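Local coordinates for protein cellulase (Xanthomonas axonopodis pv. citri, PDB 4W7W) that probably hydrolyses the beta-1,4 glucosidic bonds of cellulose as a family 5 glycoside hydrolase, and binds cello-oligosaccharide on its (alpha/beta)8 barrel, at residues A[57-63]-A[321-325]; A[72-78]-A[111-116]; A[130-135]-A[169-174]; A[160-164]-A[203-209]. All coordinates share one frame; numbering follows the deposited sequence.

Contact 1. Residues A[57-63]-A[321-325]; sequences YFAGKGM and DKPQM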
loop_
_atom_site.group_PDB
_atom_site.type_symbol
_atom_site.label_atom_id
_atom_site.label_comp_id
_atom_site.label_asym_id
_atom_site.label_seq_id
_atom_site.Cartn_x
_atom_site.Cartn_y
_atom_site.Cartn_z
ATOM N N TYR A 57 17.402 -9.352 -1.884
ATOM C CA TYR A 57 18.113 -8.080 -1.999
ATOM C C TYR A 57 17.590 -7.092 -0.962
ATOM O O TYR A 57 18.367 -6.490 -0.208
ATOM C CB TYR A 57 17.969 -7.476 -3.396
ATOM C CG TYR A 57 18.537 -6.074 -3.443
ATOM C CD1 TYR A 57 19.900 -5.857 -3.537
ATOM C CD2 TYR A 57 17.705 -4.969 -3.329
ATOM C CE1 TYR A 57 20.415 -4.574 -3.540
ATOM C CE2 TYR A 57 18.211 -3.688 -3.329
ATOM C CZ TYR A 57 19.562 -3.485 -3.435
ATOM O OH TYR A 57 20.024 -2.180 -3.444
ATOM N N PHE A 58 16.279 -6.921 -0.893
ATOM C CA PHE A 58 15.745 -5.937 0.050
ATOM C C PHE A 58 15.926 -6.373 1.495
ATOM O O PHE A 58 16.199 -5.550 2.350
ATOM C CB PHE A 58 14.304 -5.546 -0.326
ATOM C CG PHE A 58 14.268 -4.736 -1.585
ATOM C CD1 PHE A 58 14.798 -3.444 -1.574
ATOM C CD2 PHE A 58 13.858 -5.262 -2.804
ATOM C CE1 PHE A 58 14.886 -2.704 -2.731
ATOM C CE2 PHE A 58 13.951 -4.529 -3.968
ATOM C CZ PHE A 58 14.484 -3.248 -3.937
ATOM N N ALA A 59 15.813 -7.671 1.772
ATOM C CA ALA A 59 16.114 -8.167 3.109
ATOM C C ALA A 59 17.540 -7.823 3.507
ATOM O O ALA A 59 17.797 -7.461 4.659
ATOM C CB ALA A 59 15.896 -9.655 3.203
ATOM N N GLY A 60 18.470 -7.940 2.566
ATOM C CA GLY A 60 19.879 -7.621 2.817
ATOM C C GLY A 60 20.134 -6.161 3.115
ATOM O O GLY A 60 21.134 -5.822 3.724
ATOM N N LYS A 61 19.211 -5.293 2.717
ATOM C CA LYS A 61 19.253 -3.876 3.057
ATOM C C LYS A 61 18.511 -3.551 4.334
ATOM O O LYS A 61 18.402 -2.373 4.676
ATOM C CB LYS A 61 18.673 -3.056 1.913
ATOM C CG LYS A 61 19.462 -3.171 0.635
ATOM C CD LYS A 61 20.914 -2.844 0.909
ATOM C CE LYS A 61 21.699 -2.607 -0.346
ATOM N NZ LYS A 61 23.090 -2.238 0.028
ATOM N N GLY A 62 17.997 -4.569 5.028
ATOM C CA GLY A 62 17.333 -4.359 6.311
ATOM C C GLY A 62 15.828 -4.256 6.223
ATOM O O GLY A 62 15.173 -3.992 7.224
ATOM N N MET A 63 15.274 -4.491 5.053
ATOM C CA MET A 63 13.857 -4.302 4.910
ATOM C C MET A 63 13.092 -5.563 5.172
ATOM O O MET A 63 13.347 -6.608 4.560
ATOM C CB MET A 63 13.580 -3.754 3.559
ATOM C CG MET A 63 14.118 -2.354 3.508
ATOM S SD MET A 63 13.989 -1.802 1.840
ATOM C CE MET A 63 14.342 -0.063 2.063
ATOM N N ASP A 321 23.342 -0.342 -5.970
ATOM C CA ASP A 321 22.221 0.245 -5.281
ATOM C C ASP A 321 21.778 1.543 -5.948
ATOM O O ASP A 321 22.612 2.318 -6.437
ATOM C CB ASP A 321 22.581 0.579 -3.844
ATOM C CG ASP A 321 22.929 -0.623 -3.006
ATOM O OD1 ASP A 321 22.566 -1.783 -3.350
ATOM O OD2 ASP A 321 23.544 -0.381 -1.952
ATOM N N LYS A 322 20.473 1.804 -5.921
ATOM C CA LYS A 322 19.949 3.072 -6.391
ATOM C C LYS A 322 20.194 4.156 -5.342
ATOM O O LYS A 322 20.357 3.863 -4.152
ATOM C CB LYS A 322 18.471 2.942 -6.734
ATOM C CG LYS A 322 18.206 2.063 -7.954
ATOM C CD LYS A 322 18.711 2.730 -9.224
ATOM C CE LYS A 322 18.362 1.944 -10.475
ATOM N NZ LYS A 322 19.070 0.655 -10.518
ATOM N N PRO A 323 20.246 5.419 -5.784
ATOM C CA PRO A 323 20.630 6.510 -4.877
ATOM C C PRO A 323 19.805 6.634 -3.611
ATOM O O PRO A 323 20.346 6.810 -2.520
ATOM C CB PRO A 323 20.506 7.748 -5.771
ATOM C CG PRO A 323 20.830 7.217 -7.137
ATOM C CD PRO A 323 20.139 5.889 -7.180
ATOM N N GLN A 324 18.496 6.493 -3.726
ATOM C CA GLN A 324 17.648 6.698 -2.556
ATOM C C GLN A 324 17.802 5.582 -1.535
ATOM O O GLN A 324 17.520 5.771 -0.358
ATOM C CB GLN A 324 16.176 6.838 -2.952
ATOM C CG GLN A 324 15.878 8.047 -3.842
ATOM C CD GLN A 324 15.855 7.726 -5.318
ATOM O OE1 GLN A 324 16.742 7.021 -5.810
ATOM N NE2 GLN A 324 14.885 8.258 -6.036
ATOM N N MET A 325 18.263 4.418 -1.983
ATOM C CA MET A 325 18.439 3.308 -1.083
ATOM C C MET A 325 19.466 3.586 -0.002
ATOM O O MET A 325 19.345 3.046 1.089
ATOM C CB MET A 325 18.849 2.054 -1.850
ATOM C CG MET A 325 19.089 0.830 -0.967
ATOM S SD MET A 325 17.754 0.421 0.171
ATOM C CE MET A 325 16.569 0.348 -1.131
HETATM O O HOH W 1 18.724 -0.109 -4.673
#
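Two polar groups of one helix end, the Tyr57 hydroxyl and the Lys61 ammonium, converge on the carboxylate of Asp321, one on each oxygen. The phenol donates to the acid, with Tyr57 OH 2.6 Å from Asp321 OD1; the oxygen lies at the edge of the ring, near its plane, whereas the hydroxyl meets the carboxylate from above, 55° out of its plane. Lys61 forms a salt bridge, NZ to Asp321 OD2 at 2.8 Å, arriving on the syn side and much closer to the carboxylate plane. A bend at chi2 (-53°) carries the lysine chain past the phenol, its CG lying over the rim of one Tyr57 face. Water 1 adds a bridge, donating to Tyr57 OH and accepting from Lys322 N.

The apolar part centres on Met325, bent at chi2 and chi3. Its CE lies at the edge of the Phe58 ring, 3.8 Å from CE1, and its SD is 4.0 Å from Lys61 CB. Phe58 and Met63 also pack on Val27 of the barrel strand 24-29.

Lys61 stands just before Gly62, the first residue past the helix, which has positive phi in a Schellman motif. With both its oxygens engaged by donors, Asp321 is held against rotation, and the nearby Lys61 ammonium would probably favour the ionised carboxylate, beside an apolar patch of Phe58 and Met325.

Contact 2. Residues A[72-78]-A[111-116]; sequences WERVQPE and NYATYS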
loop_
_atom_site.group_PDB
_atom_site.type_symbol
_atom_site.label_atom_id
_atom_site.label_comp_id
_atom_site.label_asym_id
_atom_site.label_seq_id
_atom_site.Cartn_x
_atom_site.Cartn_y
_atom_site.Cartn_z
ATOM N N TRP A 72 -7.328 -6.940 -8.691
ATOM C CA TRP A 72 -8.582 -7.605 -8.380
ATOM C C TRP A 72 -9.065 -8.444 -9.562
ATOM O O TRP A 72 -9.460 -9.593 -9.406
ATOM C CB TRP A 72 -9.596 -6.525 -7.984
ATOM C CG TRP A 72 -10.881 -7.002 -7.401
ATOM C CD1 TRP A 72 -11.319 -8.288 -7.246
ATOM C CD2 TRP A 72 -11.925 -6.156 -6.922
ATOM N NE1 TRP A 72 -12.584 -8.287 -6.709
ATOM C CE2 TRP A 72 -12.972 -6.991 -6.486
ATOM C CE3 TRP A 72 -12.077 -4.768 -6.834
ATOM C CZ2 TRP A 72 -14.161 -6.481 -5.976
ATOM C CZ3 TRP A 72 -13.264 -4.259 -6.349
ATOM C CH2 TRP A 72 -14.287 -5.116 -5.919
ATOM N N GLU A 73 -9.001 -7.877 -10.763
ATOM C CA GLU A 73 -9.500 -8.555 -11.951
ATOM C C GLU A 73 -8.709 -9.797 -12.308
ATOM O O GLU A 73 -9.241 -10.697 -12.971
ATOM C CB GLU A 73 -9.483 -7.612 -13.143
ATOM C CG GLU A 73 -10.346 -6.367 -12.985
ATOM C CD GLU A 73 -9.650 -5.180 -12.328
ATOM O OE1 GLU A 73 -8.567 -5.323 -11.721
ATOM O OE2 GLU A 73 -10.227 -4.073 -12.376
ATOM N N ARG A 74 -7.428 -9.837 -11.911
ATOM C CA ARG A 74 -6.582 -10.981 -12.200
ATOM C C ARG A 74 -6.712 -12.073 -11.147
ATOM O O ARG A 74 -6.606 -13.258 -11.496
ATOM C CB ARG A 74 -5.121 -10.547 -12.382
ATOM C CG ARG A 74 -4.946 -9.708 -13.631
ATOM C CD ARG A 74 -3.509 -9.268 -13.888
ATOM N NE ARG A 74 -3.445 -8.573 -15.171
ATOM C CZ ARG A 74 -2.685 -7.520 -15.454
ATOM N NH1 ARG A 74 -1.824 -7.022 -14.580
ATOM N NH2 ARG A 74 -2.791 -6.965 -16.654
ATOM N N VAL A 75 -6.974 -11.709 -9.883
ATOM C CA VAL A 75 -7.155 -12.731 -8.865
ATOM C C VAL A 75 -8.592 -13.233 -8.781
ATOM O O VAL A 75 -8.830 -14.334 -8.288
ATOM C CB VAL A 75 -6.639 -12.237 -7.493
ATOM C CG1 VAL A 75 -7.642 -11.347 -6.784
ATOM C CG2 VAL A 75 -6.227 -13.404 -6.614
ATOM N N GLN A 76 -9.550 -12.432 -9.246
ATOM C CA GLN A 76 -10.978 -12.793 -9.184
ATOM C C GLN A 76 -11.630 -12.328 -10.464
ATOM O O GLN A 76 -12.168 -11.228 -10.513
ATOM C CB GLN A 76 -11.665 -12.183 -7.955
ATOM C CG GLN A 76 -13.038 -12.782 -7.709
ATOM C CD GLN A 76 -13.790 -12.133 -6.550
ATOM O OE1 GLN A 76 -13.646 -10.935 -6.283
ATOM N NE2 GLN A 76 -14.585 -12.909 -5.849
ATOM N N PRO A 77 -11.585 -13.179 -11.514
ATOM C CA PRO A 77 -12.005 -12.729 -12.843
ATOM C C PRO A 77 -13.501 -12.487 -13.030
ATOM O O PRO A 77 -13.892 -11.892 -14.031
ATOM C CB PRO A 77 -11.518 -13.843 -13.782
ATOM C CG PRO A 77 -10.560 -14.653 -13.008
ATOM C CD PRO A 77 -10.836 -14.447 -11.561
ATOM N N GLU A 78 -14.319 -12.917 -12.076
ATOM C CA GLU A 78 -15.740 -12.566 -12.049
ATOM C C GLU A 78 -16.084 -12.114 -10.659
ATOM O O GLU A 78 -15.704 -12.761 -9.684
ATOM C CB GLU A 78 -16.590 -13.763 -12.417
ATOM C CG GLU A 78 -16.435 -14.198 -13.857
ATOM C CD GLU A 78 -17.057 -13.224 -14.851
ATOM O OE1 GLU A 78 -17.907 -12.392 -14.440
ATOM O OE2 GLU A 78 -16.695 -13.285 -16.043
ATOM N N ASN A 111 -6.364 -1.292 -6.832
ATOM C CA ASN A 111 -7.524 -1.111 -7.700
ATOM C C ASN A 111 -8.238 0.226 -7.679
ATOM O O ASN A 111 -9.170 0.399 -8.453
ATOM C CB ASN A 111 -8.524 -2.266 -7.506
ATOM C CG ASN A 111 -8.228 -3.392 -8.431
ATOM O OD1 ASN A 111 -7.265 -4.141 -8.220
ATOM N ND2 ASN A 111 -8.964 -3.457 -9.530
ATOM N N TYR A 112 -7.855 1.185 -6.831
ATOM C CA TYR A 112 -8.418 2.534 -6.922
ATOM C C TYR A 112 -9.941 2.555 -6.755
ATOM O O TYR A 112 -10.623 3.433 -7.282
ATOM C CB TYR A 112 -8.012 3.227 -8.230
ATOM C CG TYR A 112 -6.520 3.242 -8.487
ATOM C CD1 TYR A 112 -5.731 4.244 -7.984
ATOM C CD2 TYR A 112 -5.894 2.229 -9.220
ATOM C CE1 TYR A 112 -4.365 4.274 -8.208
ATOM C CE2 TYR A 112 -4.528 2.236 -9.445
ATOM C CZ TYR A 112 -3.768 3.265 -8.941
ATOM O OH TYR A 112 -2.408 3.282 -9.176
ATOM N N ALA A 113 -10.455 1.599 -5.987
ATOM C CA ALA A 113 -11.885 1.418 -5.771
ATOM C C ALA A 113 -12.663 1.186 -7.065
ATOM O O ALA A 113 -13.829 1.566 -7.181
ATOM C CB ALA A 113 -12.469 2.569 -4.951
ATOM N N THR A 114 -12.023 0.483 -7.997
ATOM C CA THR A 114 -12.671 0.105 -9.254
ATOM C C THR A 114 -12.472 -1.371 -9.570
ATOM O O THR A 114 -11.500 -1.990 -9.128
ATOM C CB THR A 114 -12.146 0.918 -10.456
ATOM O OG1 THR A 114 -10.791 0.538 -10.753
ATOM C CG2 THR A 114 -12.247 2.389 -10.216
ATOM N N TYR A 115 -13.406 -1.911 -10.355
ATOM C CA TYR A 115 -13.262 -3.236 -10.952
ATOM C C TYR A 115 -13.647 -3.081 -12.421
ATOM O O TYR A 115 -14.753 -2.608 -12.736
ATOM C CB TYR A 115 -14.166 -4.247 -10.273
ATOM C CG TYR A 115 -13.985 -5.659 -10.772
ATOM C CD1 TYR A 115 -14.722 -6.138 -11.850
ATOM C CD2 TYR A 115 -13.109 -6.538 -10.146
ATOM C CE1 TYR A 115 -14.586 -7.441 -12.302
ATOM C CE2 TYR A 115 -12.966 -7.845 -10.580
ATOM C CZ TYR A 115 -13.705 -8.289 -11.660
ATOM O OH TYR A 115 -13.587 -9.582 -12.128
ATOM N N SER A 116 -12.723 -3.464 -13.303
ATOM C CA SER A 116 -12.853 -3.276 -14.743
ATOM C C SER A 116 -13.340 -1.880 -15.062
ATOM O O SER A 116 -14.253 -1.685 -15.869
ATOM C CB SER A 116 -13.751 -4.355 -15.342
ATOM O OG SER A 116 -13.043 -5.576 -15.338
HETATM O O HOH W 2 -10.393 -1.353 -12.672
#
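Tyr115 is gripped by the 72-78 segment from three directions. Its edge points at a face of Trp72, a T-shaped pair with Tyr115 CD2 3.5 Å from Trp72 CD2 and the planes at 73°. Over a face of the phenol sits Glu73 CG, a CH-pi contact 4.0 Å from the ring centroid. At the far end Tyr115 OH donates to Gln76 O at 2.7 Å, in the carbonyl plane and on a lone pair.

Beside the rings runs a polar network. The Asn111 amide uses both ends: OD1 accepts from Trp72 N at 2.8 Å, nearly straight at 175°, and ND2 donates to Glu73 OE1 at 2.9 Å. Glu73 turns at chi2 (88°), which brings its other oxygen to Ser116 N, 2.7 Å from OE2 and on the anti lone pair.

Further out, Asn111 ND2 also donates to Thr114 O, fixing the amide's orientation, and water 2 donates to both Glu73 OE2 and Thr114 OG1. Trp72 NE1 donates to Gln76 OE1 in the indole plane, while Gln76 NE2 is held by Gly81 O and Asp132.

The amide and carboxylate thus have their rotations set by several bonds each, joining the post-strand loops of two consecutive barrel strands through directional polar contacts.

Contact 3. Residues A[130-135]-A[169-174]; sequences LADLWR and GTITAI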
loop_
_atom_site.group_PDB
_atom_site.type_symbol
_atom_site.label_atom_id
_atom_site.label_comp_id
_atom_site.label_asym_id
_atom_site.label_seq_id
_atom_site.Cartn_x
_atom_site.Cartn_y
_atom_site.Cartn_z
ATOM N N LEU A 130 -16.456 -6.248 -2.940
ATOM C CA LEU A 130 -15.126 -6.127 -2.326
ATOM C C LEU A 130 -15.021 -6.970 -1.065
ATOM O O LEU A 130 -13.990 -7.588 -0.794
ATOM C CB LEU A 130 -14.813 -4.678 -2.012
ATOM C CG LEU A 130 -13.438 -4.443 -1.369
ATOM C CD1 LEU A 130 -12.313 -4.898 -2.278
ATOM C CD2 LEU A 130 -13.282 -2.973 -1.004
ATOM N N ALA A 131 -16.115 -7.033 -0.301
ATOM C CA ALA A 131 -16.133 -7.872 0.899
ATOM C C ALA A 131 -15.973 -9.350 0.523
ATOM O O ALA A 131 -15.314 -10.101 1.230
ATOM C CB ALA A 131 -17.387 -7.622 1.723
ATOM N N ASP A 132 -16.591 -9.773 -0.578
ATOM C CA ASP A 132 -16.442 -11.154 -1.029
ATOM C C ASP A 132 -15.002 -11.473 -1.418
ATOM O O ASP A 132 -14.464 -12.529 -1.057
ATOM C CB ASP A 132 -17.384 -11.463 -2.193
ATOM C CG ASP A 132 -17.257 -12.895 -2.655
ATOM O OD1 ASP A 132 -17.827 -13.784 -1.971
ATOM O OD2 ASP A 132 -16.607 -13.146 -3.681
ATOM N N LEU A 133 -14.369 -10.559 -2.147
ATOM C CA LEU A 133 -12.972 -10.720 -2.505
ATOM C C LEU A 133 -12.140 -10.950 -1.241
ATOM O O LEU A 133 -11.355 -11.902 -1.156
ATOM C CB LEU A 133 -12.503 -9.490 -3.283
ATOM C CG LEU A 133 -11.030 -9.388 -3.693
ATOM C CD1 LEU A 133 -10.094 -9.029 -2.545
ATOM C CD2 LEU A 133 -10.562 -10.646 -4.418
ATOM N N TRP A 134 -12.311 -10.070 -0.250
ATOM C CA TRP A 134 -11.489 -10.168 0.937
ATOM C C TRP A 134 -11.842 -11.332 1.837
ATOM O O TRP A 134 -10.976 -11.873 2.502
ATOM C CB TRP A 134 -11.455 -8.827 1.687
ATOM C CG TRP A 134 -10.431 -7.899 1.101
ATOM C CD1 TRP A 134 -10.642 -6.767 0.382
ATOM C CD2 TRP A 134 -9.023 -8.123 1.104
ATOM N NE1 TRP A 134 -9.444 -6.251 -0.043
ATOM C CE2 TRP A 134 -8.435 -7.074 0.387
ATOM C CE3 TRP A 134 -8.200 -9.110 1.651
ATOM C CZ2 TRP A 134 -7.063 -6.976 0.210
ATOM C CZ3 TRP A 134 -6.840 -9.019 1.465
ATOM C CH2 TRP A 134 -6.277 -7.969 0.761
ATOM N N ARG A 135 -13.110 -11.742 1.863
ATOM C CA ARG A 135 -13.473 -13.001 2.516
ATOM C C ARG A 135 -12.627 -14.149 1.952
ATOM O O ARG A 135 -12.038 -14.945 2.697
ATOM C CB ARG A 135 -14.955 -13.305 2.313
ATOM C CG ARG A 135 -15.399 -14.657 2.854
ATOM C CD ARG A 135 -16.873 -14.947 2.587
ATOM N NE ARG A 135 -17.113 -15.157 1.168
ATOM C CZ ARG A 135 -16.914 -16.303 0.527
ATOM N NH1 ARG A 135 -16.497 -17.371 1.183
ATOM N NH2 ARG A 135 -17.107 -16.354 -0.790
ATOM N N GLY A 169 -17.552 -3.031 5.713
ATOM C CA GLY A 169 -18.042 -4.319 5.244
ATOM C C GLY A 169 -16.901 -5.282 4.970
ATOM O O GLY A 169 -17.006 -6.481 5.226
ATOM N N THR A 170 -15.806 -4.759 4.460
ATOM C CA THR A 170 -14.654 -5.580 4.159
ATOM C C THR A 170 -13.951 -6.076 5.428
ATOM O O THR A 170 -13.592 -7.251 5.528
ATOM C CB THR A 170 -13.711 -4.765 3.279
ATOM O OG1 THR A 170 -14.374 -4.436 2.056
ATOM C CG2 THR A 170 -12.483 -5.556 2.932
ATOM N N ILE A 171 -13.746 -5.183 6.391
ATOM C CA ILE A 171 -13.169 -5.565 7.684
ATOM C C ILE A 171 -14.015 -6.659 8.325
ATOM O O ILE A 171 -13.507 -7.684 8.780
ATOM C CB ILE A 171 -13.059 -4.341 8.601
ATOM C CG1 ILE A 171 -12.001 -3.362 8.077
ATOM C CG2 ILE A 171 -12.763 -4.751 10.025
ATOM C CD1 ILE A 171 -12.167 -1.969 8.647
ATOM N N THR A 172 -15.321 -6.460 8.339
ATOM C CA THR A 172 -16.234 -7.423 8.930
ATOM C C THR A 172 -16.099 -8.773 8.241
ATOM O O THR A 172 -16.042 -9.816 8.902
ATOM C CB THR A 172 -17.663 -6.877 8.889
ATOM O OG1 THR A 172 -17.705 -5.740 9.756
ATOM C CG2 THR A 172 -18.694 -7.920 9.292
ATOM N N ALA A 173 -16.088 -8.762 6.915
ATOM C CA ALA A 173 -15.969 -9.998 6.143
ATOM C C ALA A 173 -14.684 -10.744 6.490
ATOM O O ALA A 173 -14.676 -11.975 6.639
ATOM C CB ALA A 173 -16.049 -9.715 4.657
ATOM N N ILE A 174 -13.585 -10.019 6.601
ATOM C CA ILE A 174 -12.315 -10.640 6.940
ATOM C C ILE A 174 -12.406 -11.258 8.333
ATOM O O ILE A 174 -12.004 -12.401 8.536
ATOM C CB ILE A 174 -11.167 -9.619 6.860
ATOM C CG1 ILE A 174 -10.910 -9.244 5.383
ATOM C CG2 ILE A 174 -9.901 -10.141 7.541
ATOM C CD1 ILE A 174 -10.070 -7.987 5.195
#
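Two neighbouring helices of the barrel's outer layer, 127-141 and 160-176, run here in the same general direction: the axes of their short segments approach to 8.1 Å, with a signed crossing angle of -29°. The close approach occurs at small residues. Ala131 and Thr170 have CA atoms only 4.3 Å apart, and Ala131 CB stands 3.8 Å from Ala173 CB. The latter methyl also rests on the helix backbone, 3.5 Å from Ala131 O.

Thr170 divides its branches between two partners. In the conformer given, its CG2, placed anti to the backbone N, lies 3.4 Å from Trp134 CD1; its OG1 lies 3.6 Å from Leu130 CG and bonds back to Ala166 O in its own helix. Ile174 runs beside Trp134, both pointing the same way, with Ile174 CG1 3.8 Å from Trp134 CB.

No hydrogen bond crosses the interface. The polar end of Trp134 is met by Leu151 O, just after the barrel strand 147-150, and its ring contacts Phe149 of that strand. Within segment 130-135, Arg135, whose end leads away from the other helix, makes a salt bridge from NH2 to Asp132 OD1 at 2.9 Å.

Close packing of successive, similarly directed helices, with larger side chains turned inward to the strands, is typical of the (alpha/beta)8 barrel.

Contact 4. Residues A[160-164]-A[203-209]; sequences APDWA and VSNAKAL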
loop_
_atom_site.group_PDB
_atom_site.type_symbol
_atom_site.label_atom_id
_atom_site.label_comp_id
_atom_site.label_asym_id
_atom_site.label_seq_id
_atom_site.Cartn_x
_atom_site.Cartn_y
_atom_site.Cartn_z
ATOM N N ALA A 160 -16.136 10.030 1.363
ATOM C CA ALA A 160 -15.502 9.448 2.529
ATOM C C ALA A 160 -16.453 8.542 3.333
ATOM O O ALA A 160 -16.060 7.445 3.701
ATOM C CB ALA A 160 -14.829 10.508 3.389
ATOM N N PRO A 161 -17.721 8.942 3.552
ATOM C CA PRO A 161 -18.627 8.028 4.263
ATOM C C PRO A 161 -18.979 6.766 3.467
ATOM O O PRO A 161 -19.076 5.678 4.039
ATOM C CB PRO A 161 -19.884 8.895 4.498
ATOM C CG PRO A 161 -19.381 10.298 4.471
ATOM C CD PRO A 161 -18.318 10.280 3.405
ATOM N N ASP A 162 -19.123 6.890 2.149
ATOM C CA ASP A 162 -19.449 5.715 1.345
ATOM C C ASP A 162 -18.256 4.764 1.315
ATOM O O ASP A 162 -18.433 3.543 1.414
ATOM C CB ASP A 162 -19.879 6.079 -0.075
ATOM C CG ASP A 162 -21.253 6.715 -0.141
ATOM O OD1 ASP A 162 -21.994 6.639 0.848
ATOM O OD2 ASP A 162 -21.597 7.247 -1.210
ATOM N N TRP A 163 -17.048 5.301 1.197
ATOM C CA TRP A 163 -15.875 4.440 1.259
ATOM C C TRP A 163 -15.758 3.795 2.643
ATOM O O TRP A 163 -15.464 2.609 2.759
ATOM C CB TRP A 163 -14.568 5.180 0.852
ATOM C CG TRP A 163 -13.404 4.288 1.129
ATOM C CD1 TRP A 163 -12.534 4.398 2.157
ATOM C CD2 TRP A 163 -13.134 3.020 0.505
ATOM N NE1 TRP A 163 -11.723 3.303 2.198
ATOM C CE2 TRP A 163 -12.082 2.438 1.201
ATOM C CE3 TRP A 163 -13.688 2.334 -0.582
ATOM C CZ2 TRP A 163 -11.557 1.200 0.855
ATOM C CZ3 TRP A 163 -13.172 1.106 -0.924
ATOM C CH2 TRP A 163 -12.121 0.552 -0.211
ATOM N N ALA A 164 -16.013 4.563 3.700
ATOM C CA ALA A 164 -15.939 3.995 5.039
ATOM C C ALA A 164 -16.902 2.824 5.214
ATOM O O ALA A 164 -16.553 1.828 5.839
ATOM C CB ALA A 164 -16.193 5.056 6.092
ATOM N N VAL A 203 -17.310 15.632 3.687
ATOM C CA VAL A 203 -16.821 14.918 4.866
ATOM C C VAL A 203 -15.377 14.469 4.655
ATOM O O VAL A 203 -15.029 13.961 3.597
ATOM C CB VAL A 203 -17.717 13.713 5.187
ATOM C CG1 VAL A 203 -17.186 12.933 6.384
ATOM C CG2 VAL A 203 -19.148 14.186 5.423
ATOM N N SER A 204 -14.526 14.705 5.658
ATOM C CA SER A 204 -13.129 14.285 5.585
ATOM C C SER A 204 -12.965 12.792 5.844
ATOM O O SER A 204 -13.813 12.134 6.460
ATOM C CB SER A 204 -12.293 15.055 6.605
ATOM O OG SER A 204 -12.710 14.707 7.909
ATOM N N ASN A 205 -11.830 12.259 5.399
ATOM C CA ASN A 205 -11.451 10.910 5.808
ATOM C C ASN A 205 -11.369 10.783 7.313
ATOM O O ASN A 205 -11.830 9.796 7.885
ATOM C CB ASN A 205 -10.120 10.526 5.166
ATOM C CG ASN A 205 -10.271 10.035 3.741
ATOM O OD1 ASN A 205 -11.257 9.362 3.406
ATOM N ND2 ASN A 205 -9.274 10.314 2.902
ATOM N N ALA A 206 -10.815 11.789 7.964
ATOM C CA ALA A 206 -10.687 11.801 9.412
ATOM C C ALA A 206 -12.024 11.551 10.092
ATOM O O ALA A 206 -12.140 10.694 10.960
ATOM C CB ALA A 206 -10.110 13.138 9.848
ATOM N N LYS A 207 -13.039 12.304 9.694
ATOM C CA LYS A 207 -14.339 12.170 10.314
ATOM C C LYS A 207 -15.007 10.865 9.908
ATOM O O LYS A 207 -15.591 10.186 10.748
ATOM C CB LYS A 207 -15.228 13.369 9.949
ATOM C CG LYS A 207 -16.645 13.306 10.454
ATOM C CD LYS A 207 -16.711 13.230 11.975
ATOM C CE LYS A 207 -18.144 13.193 12.461
ATOM N NZ LYS A 207 -18.207 13.135 13.948
ATOM N N ALA A 208 -14.967 10.524 8.630
ATOM C CA ALA A 208 -15.695 9.351 8.169
ATOM C C ALA A 208 -15.162 8.074 8.800
ATOM O O ALA A 208 -15.923 7.158 9.110
ATOM C CB ALA A 208 -15.606 9.245 6.667
ATOM N N LEU A 209 -13.849 7.978 8.977
ATOM C CA LEU A 209 -13.234 6.722 9.389
ATOM C C LEU A 209 -13.222 6.542 10.892
ATOM O O LEU A 209 -12.915 5.449 11.366
ATOM C CB LEU A 209 -11.826 6.606 8.815
ATOM C CG LEU A 209 -11.849 6.448 7.301
ATOM C CD1 LEU A 209 -10.458 6.661 6.737
ATOM C CD2 LEU A 209 -12.389 5.095 6.845
HETATM O O HOH W 3 -13.087 7.189 3.999
HETATM O O HOH W 4 -16.324 12.863 1.445
#
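The short helical segments 160-164 and 205-209 cross at a signed angle of -40°, their axes 8.5 Å apart at closest approach, and Pro161 and Ala208 bring their CA atoms within 5.1 Å. Three alanines take part in the close packing. Ala160 CB meets Ala208 CB at 3.6 Å and also lies against the turn leading into the second helix, 3.5 Å from Val203 O. One turn along, Ala164 CB touches Leu209 CD2 at 3.9 Å.

At the exposed margin the pyrrolidine ring of Pro161 crosses Val203, its CG 3.9 Å from Val203 CB. The carbons CG and CD both face the valine, whose first torsion (chi1 178°) lays CG1 along the proline ring.

No direct hydrogen bond spans the segments, but two waters do the joining. Water 4 accepts from Ala160 N and donates to Val203 O at 2.7 Å; water 3 donates to Ala160 O and to Asn205 OD1. That amide oxygen also receives Thr188 N, which ties the interface to the chain just beyond strand 183-186. Ser204 is the N-cap of helix 205-209, its OG accepting from Lys207 N.

Around this pair, Trp163 sends its indole N-H to Pro186 O at the end of strand 183-186, and Leu209 rests on Trp196. The contact therefore joins the start of helix 160-176 to the short helix 205-209 beside the C-terminal end of strand 183-186, which lies between the two helices in sequence.

All four contacts lie in the helices and loops around one closed eight-stranded parallel barrel. Contact 1 joins the end of helix 52-60 to the segment leading into the last helix, 325-328, so its ends enclose the other three along the chain; it lies across the chain's centre from them, with centres 31 to 36 Å away. Contact 2 touches contact 3, 14 Å away between centres, through a probable Gln76–Asp132 hydrogen bond and packing of Trp72 and Gln76 on Leu130 and Leu133. Contacts 3 and 4 share helix 160-176, alternate along the sequence and meet where Leu130 packs on Trp163. Together these three join neighbouring helices and post-strand loops around one side, while contact 1 lies where the first and last barrel strands, 24-29 and 293-301, are neighbours.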